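Local coordinates for actin binding protein (Saccharomyces cerevisiae, PDB 1JO8) that uses its SH3 domain, the part described here, to bind partner proteins, while the whole protein binds actin filaments and regulates actin assembly by the Arp2/3 complex, at residues 9-13 / 14-18; 47-51 / 52-56. All coordinates share one frame; numbering follows the deposited sequence.

Contact 1 (9-13 / 14-18) and contact 2 (47-51 / 52-56) are both local, their centres 11 Å apart in one small SH3 barrel. Contact 1 lies at the surface, in the long loop between strands 3-5 and 24-29, and is held largely by polar bonds to a carboxylate, a hydroxyl and waters. Contact 2 is partly buried and nearer the middle of the chain; it joins two strands through a 3-10 turn, with apolar packing inside and polar groups outside. They touch where Asn15 O and Leu17 N probably hydrogen-bond the backbone of Leu48, and where Tyr9 packs on Pro50.

Contact 1: residues 9-13 / 14-18; sequences YDAAE and DNELT
With CG of Tyr9 opposite its backbone N (chi1 179°) and the Glu16 chain extended beyond CG (chi2 174°), the two side chains cross at about a right angle, ring and carboxylate planes 45° apart, and meet at Tyr9 OH and Glu16 OE1. This is the RT loop of the SH3 fold, a long hairpin-like excursion whose two arms run back past each other. Tyr9 OH donates to Glu16 OE1 over 2.6 Å, and Ala12 N donates to the same oxygen over 2.9 Å. The two donors approach OE1 from opposite faces of the carboxylate plane, both well out of it, and this double grip should limit the group's rotation. Glutamate suits the place because its chain is long enough to carry a carboxylate oxygen across the loop to the backbone N-H of Ala12, while tyrosine supplies a hydroxyl at the far end of a rigid ring. That ring also brings CD2 to within 3.2 Å of Leu17 O, which lies at its edge, near the ring plane. Next to this, the small side chain of Ala11 suits the close approach of the arms, its CB 3.7 Å from Glu16 CB. Further down, Thr18 contributes a hydroxyl that accepts from the backbone, Ala11 N to Thr18 OG1 being 3.1 Å. The tip is a type I turn from Glu13 to Glu16, closed by Glu16 N to Glu13 O at 3.2 Å. Glu13, Asp14 and Glu16 make it acidic; the RT loop generally helps set SH3 ligand specificity, and probably does so here. Beyond the loop, Tyr9 meets Tyr53 edge-to-face, and both Tyr9 and Glu16 touch Trp35. Beside the turn, a water accepts from Asp14 N at 2.9 Å and donates to Glu13 OE1 at 2.7 Å.

Contact 2: residues 47-51 / 52-56; sequences GLFPS and NYVSL. With SO4 (sulfate ion), chain C.
Phe49 and Val54 form the tightly packed side of this contact, their side chains crossing at about a right angle with Phe49 CE2 3.6 Å from Val54 CG1. Between them the chain makes the short 3-10 turn that SH3 domains carry before their last strand, within the familiar Pro-Ser-Asn-Tyr-Val sequence. Phe49 turns its ring inward from near the end of its strand because CG lies between the backbone N and the carbonyl carbon (chi1 62°), and a flat aromatic fills that interior position well. Val54, beta-branched, suits the start of the next strand. The turn itself is held by two backbone bonds, Tyr53 N to Pro50 O at 3.1 Å and Val54 N to Ser51 O at 3.3 Å. Pro50, which has no N-H to give, enters the turn with its ring lying obliquely against Tyr53, CB 3.7 Å from Tyr53 CD1. In related SH3 domains this proline and tyrosine help form the proline-rich peptide groove, and they probably do so here.

The other side is looser and more open at Asn52, whose ND2 donates to a water that also bonds OG of buried Ser51, though Asn52 has two conformers and that link is provisional. Ser55 points away from residues 47-51 and donates through OG to O2 of a sulfate, probably from the crystallisation liquor, at 2.8 Å.

In the sheet, 46-50 and 54-56 are the two outermost strands, so the turn links the two edge strands; strand 46-50 pairs with 35-40, strand 54-56 pairs with 3-5, and Phe49 and Val54 both pack on Ile25 of strand 24-29 and on Trp36.

Contact 1: residues 9-13 / 14-18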
loop_
_atom_site.group_PDB
_atom_site.type_symbol
_atom_site.label_atom_id
_atom_site.label_comp_id
_atom_site.label_asym_id
_atom_site.label_seq_id
_atom_site.Cartn_x
_atom_site.Cartn_y
_atom_site.Cartn_z
ATOM N N TYR A 9 -4.549 4.048 -5.927
ATOM C CA TYR A 9 -3.394 3.561 -6.676
ATOM C C TYR A 9 -3.841 2.377 -7.492
ATOM O O TYR A 9 -4.424 1.425 -6.959
ATOM C CB TYR A 9 -2.204 3.142 -5.798
ATOM C CG TYR A 9 -1.077 2.636 -6.666
ATOM C CD1 TYR A 9 -0.349 3.516 -7.444
ATOM C CD2 TYR A 9 -0.804 1.287 -6.798
ATOM C CE1 TYR A 9 0.615 3.087 -8.313
ATOM C CE2 TYR A 9 0.184 0.845 -7.661
ATOM C CZ TYR A 9 0.874 1.739 -8.416
ATOM O OH TYR A 9 1.846 1.342 -9.321
ATOM N N ASP A 10 -3.597 2.468 -8.788
ATOM C CA ASP A 10 -3.915 1.384 -9.700
ATOM C C ASP A 10 -2.668 0.597 -10.052
ATOM O O ASP A 10 -1.704 1.165 -10.578
ATOM C CB ASP A 10 -4.494 1.944 -10.996
ATOM C CG ASP A 10 -5.882 2.513 -10.835
ATOM O OD1 ASP A 10 -6.624 2.079 -9.948
ATOM O OD2 ASP A 10 -6.319 3.386 -11.614
ATOM N N ALA A 11 -2.666 -0.696 -9.792
ATOM C CA ALA A 11 -1.529 -1.499 -10.195
ATOM C C ALA A 11 -1.312 -1.424 -11.695
ATOM O O ALA A 11 -2.251 -1.361 -12.473
ATOM C CB ALA A 11 -1.748 -2.945 -9.823
ATOM N N ALA A 12 -0.053 -1.530 -12.089
ATOM C CA ALA A 12 0.321 -1.638 -13.488
ATOM C C ALA A 12 1.142 -2.896 -13.719
ATOM O O ALA A 12 1.562 -3.161 -14.838
ATOM C CB ALA A 12 1.119 -0.409 -13.934
ATOM N N GLU A 13 1.422 -3.651 -12.662
ATOM C CA GLU A 13 2.221 -4.866 -12.767
ATOM C C GLU A 13 1.624 -5.907 -11.847
ATOM O O GLU A 13 0.944 -5.566 -10.873
ATOM C CB GLU A 13 3.693 -4.641 -12.370
ATOM C CG GLU A 13 4.429 -3.581 -13.145
ATOM C CD GLU A 13 4.599 -3.893 -14.631
ATOM O OE1 GLU A 13 4.525 -5.081 -15.012
ATOM O OE2 GLU A 13 4.826 -2.939 -15.397
ATOM N N ASP A 14 1.957 -7.176 -12.073
ATOM C CA ASP A 14 1.398 -8.263 -11.288
ATOM C C ASP A 14 1.827 -8.253 -9.834
ATOM O O ASP A 14 1.126 -8.797 -8.995
ATOM C CB ASP A 14 1.774 -9.613 -11.880
ATOM C CG ASP A 14 1.152 -9.846 -13.223
ATOM O OD1 ASP A 14 -0.006 -9.429 -13.472
ATOM O OD2 ASP A 14 1.740 -10.516 -14.095
ATOM N N ASN A 15 2.960 -7.614 -9.539
ATOM C CA ASN A 15 3.488 -7.590 -8.171
ATOM C C ASN A 15 3.036 -6.387 -7.340
ATOM O O ASN A 15 3.509 -6.217 -6.219
ATOM C CB ASN A 15 5.027 -7.701 -8.177
ATOM C CG ASN A 15 5.701 -6.514 -8.807
ATOM O OD1 ASN A 15 5.084 -5.551 -9.174
ATOM N ND2 ASN A 15 7.032 -6.587 -8.928
ATOM N N GLU A 16 2.094 -5.596 -7.855
ATOM C CA GLU A 16 1.647 -4.378 -7.186
ATOM C C GLU A 16 0.273 -4.527 -6.569
ATOM O O GLU A 16 -0.540 -5.349 -7.001
ATOM C CB GLU A 16 1.598 -3.228 -8.193
ATOM C CG GLU A 16 2.982 -2.840 -8.663
ATOM C CD GLU A 16 2.997 -1.804 -9.752
ATOM O OE1 GLU A 16 1.940 -1.198 -10.009
ATOM O OE2 GLU A 16 4.078 -1.588 -10.343
ATOM N N LEU A 17 0.013 -3.730 -5.528
ATOM C CA LEU A 17 -1.330 -3.595 -4.967
ATOM C C LEU A 17 -2.157 -2.635 -5.805
ATOM O O LEU A 17 -1.632 -1.804 -6.550
ATOM C CB LEU A 17 -1.261 -2.996 -3.566
ATOM C CG LEU A 17 -0.598 -3.816 -2.469
ATOM C CD1 LEU A 17 -0.512 -3.046 -1.158
ATOM C CD2 LEU A 17 -1.393 -5.062 -2.268
ATOM N N THR A 18 -3.457 -2.751 -5.646
ATOM C CA THR A 18 -4.446 -1.810 -6.145
ATOM C C THR A 18 -5.296 -1.421 -4.941
ATOM O O THR A 18 -5.735 -2.291 -4.209
ATOM C CB THR A 18 -5.334 -2.463 -7.216
ATOM O OG1 THR A 18 -4.543 -2.718 -8.373
ATOM C CG2 THR A 18 -6.488 -1.554 -7.656
HETATM O O HOH W 1 -1.481 -6.691 -9.694
HETATM O O HOH W 2 3.512 -7.533 -14.496
#

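Contact 2: residues 47-51 / 52-56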
loop_
_atom_site.group_PDB
_atom_site.type_symbol
_atom_site.label_atom_id
_atom_site.label_comp_id
_atom_site.label_asym_id
_atom_site.label_seq_id
_atom_site.Cartn_x
_atom_site.Cartn_y
_atom_site.Cartn_z
ATOM N N GLY A 47 1.538 -6.838 -2.003
ATOM C CA GLY A 47 2.282 -6.359 -3.145
ATOM C C GLY A 47 2.967 -5.043 -2.886
ATOM O O GLY A 47 2.889 -4.477 -1.789
ATOM N N LEU A 48 3.620 -4.551 -3.922
ATOM C CA LEU A 48 4.345 -3.307 -3.879
ATOM C C LEU A 48 3.445 -2.125 -4.178
ATOM O O LEU A 48 2.456 -2.236 -4.924
ATOM C CB LEU A 48 5.455 -3.337 -4.926
ATOM C CG LEU A 48 6.614 -4.281 -4.664
ATOM C CD1 LEU A 48 7.445 -4.401 -5.910
ATOM C CD2 LEU A 48 7.456 -3.768 -3.502
ATOM N N PHE A 49 3.813 -0.970 -3.640
ATOM C CA PHE A 49 3.070 0.239 -3.906
ATOM C C PHE A 49 3.998 1.415 -3.684
ATOM O O PHE A 49 4.965 1.297 -2.910
ATOM C CB PHE A 49 1.827 0.345 -3.019
ATOM C CG PHE A 49 2.125 0.417 -1.553
ATOM C CD1 PHE A 49 2.375 -0.716 -0.798
ATOM C CD2 PHE A 49 2.227 1.637 -0.925
ATOM C CE1 PHE A 49 2.683 -0.615 0.546
ATOM C CE2 PHE A 49 2.535 1.727 0.407
ATOM C CZ PHE A 49 2.766 0.611 1.148
ATOM N N PRO A 50 3.745 2.540 -4.354
ATOM C CA PRO A 50 4.616 3.703 -4.187
ATOM C C PRO A 50 4.329 4.339 -2.847
ATOM O O PRO A 50 3.193 4.588 -2.461
ATOM C CB PRO A 50 4.222 4.615 -5.364
ATOM C CG PRO A 50 3.365 3.794 -6.249
ATOM C CD PRO A 50 2.687 2.798 -5.351
ATOM N N SER A 51 5.389 4.588 -2.087
ATOM C CA SER A 51 5.234 5.034 -0.710
ATOM C C SER A 51 4.478 6.348 -0.558
ATOM O O SER A 51 3.792 6.561 0.447
ATOM C CB SER A 51 6.605 5.144 -0.067
ATOM O OG SER A 51 7.324 6.189 -0.665
ATOM N N ASN A 52 4.564 7.239 -1.540
ATOM C CA ASN A 52 3.901 8.523 -1.410
ATOM C C ASN A 52 2.366 8.435 -1.519
ATOM O O ASN A 52 1.666 9.416 -1.317
ATOM C CB ASN A 52 4.491 9.556 -2.419
ATOM C CG ASN A 52 6.053 9.774 -2.243
ATOM O OD1 ASN A 52 6.470 10.761 -1.678
ATOM N ND2 ASN A 52 6.878 8.833 -2.726
ATOM N N TYR A 53 1.807 7.266 -1.823
ATOM C CA TYR A 53 0.355 7.133 -1.880
ATOM C C TYR A 53 -0.290 6.904 -0.511
ATOM O O TYR A 53 -1.510 6.881 -0.435
ATOM C CB TYR A 53 -0.091 6.026 -2.850
ATOM C CG TYR A 53 -0.043 6.452 -4.283
ATOM C CD1 TYR A 53 1.169 6.645 -4.939
ATOM C CD2 TYR A 53 -1.194 6.673 -4.988
ATOM C CE1 TYR A 53 1.212 7.057 -6.253
ATOM C CE2 TYR A 53 -1.159 7.081 -6.301
ATOM C CZ TYR A 53 0.049 7.276 -6.927
ATOM O OH TYR A 53 0.061 7.703 -8.243
ATOM N N VAL A 54 0.498 6.707 0.539
ATOM C CA VAL A 54 -0.050 6.410 1.864
ATOM C C VAL A 54 0.549 7.303 2.932
ATOM O O VAL A 54 1.604 7.909 2.748
ATOM C CB VAL A 54 0.182 4.916 2.279
ATOM C CG1 VAL A 54 -0.234 3.956 1.170
ATOM C CG2 VAL A 54 1.615 4.679 2.654
ATOM N N SER A 55 -0.125 7.359 4.067
ATOM C CA SER A 55 0.341 8.051 5.251
ATOM C C SER A 55 0.255 7.091 6.441
ATOM O O SER A 55 -0.788 6.501 6.636
ATOM C CB SER A 55 -0.539 9.261 5.485
ATOM O OG SER A 55 -0.232 9.844 6.719
ATOM N N LEU A 56 1.324 6.895 7.210
ATOM C CA LEU A 56 1.275 5.926 8.319
ATOM C C LEU A 56 0.177 6.291 9.314
ATOM O O LEU A 56 -0.088 7.462 9.591
ATOM C CB LEU A 56 2.611 5.796 9.032
ATOM C CG LEU A 56 3.785 5.393 8.156
ATOM C CD1 LEU A 56 4.975 5.063 9.052
ATOM C CD2 LEU A 56 3.497 4.215 7.277
HETATM S S SO4 C . 2.409 12.075 5.370
HETATM O O1 SO4 C . 1.513 12.657 4.381
HETATM O O2 SO4 C . 1.693 11.873 6.627
HETATM O O3 SO4 C . 2.875 10.794 4.869
HETATM O O4 SO4 C . 3.563 12.966 5.587
HETATM O O HOH W 3 9.655 8.188 -1.782
#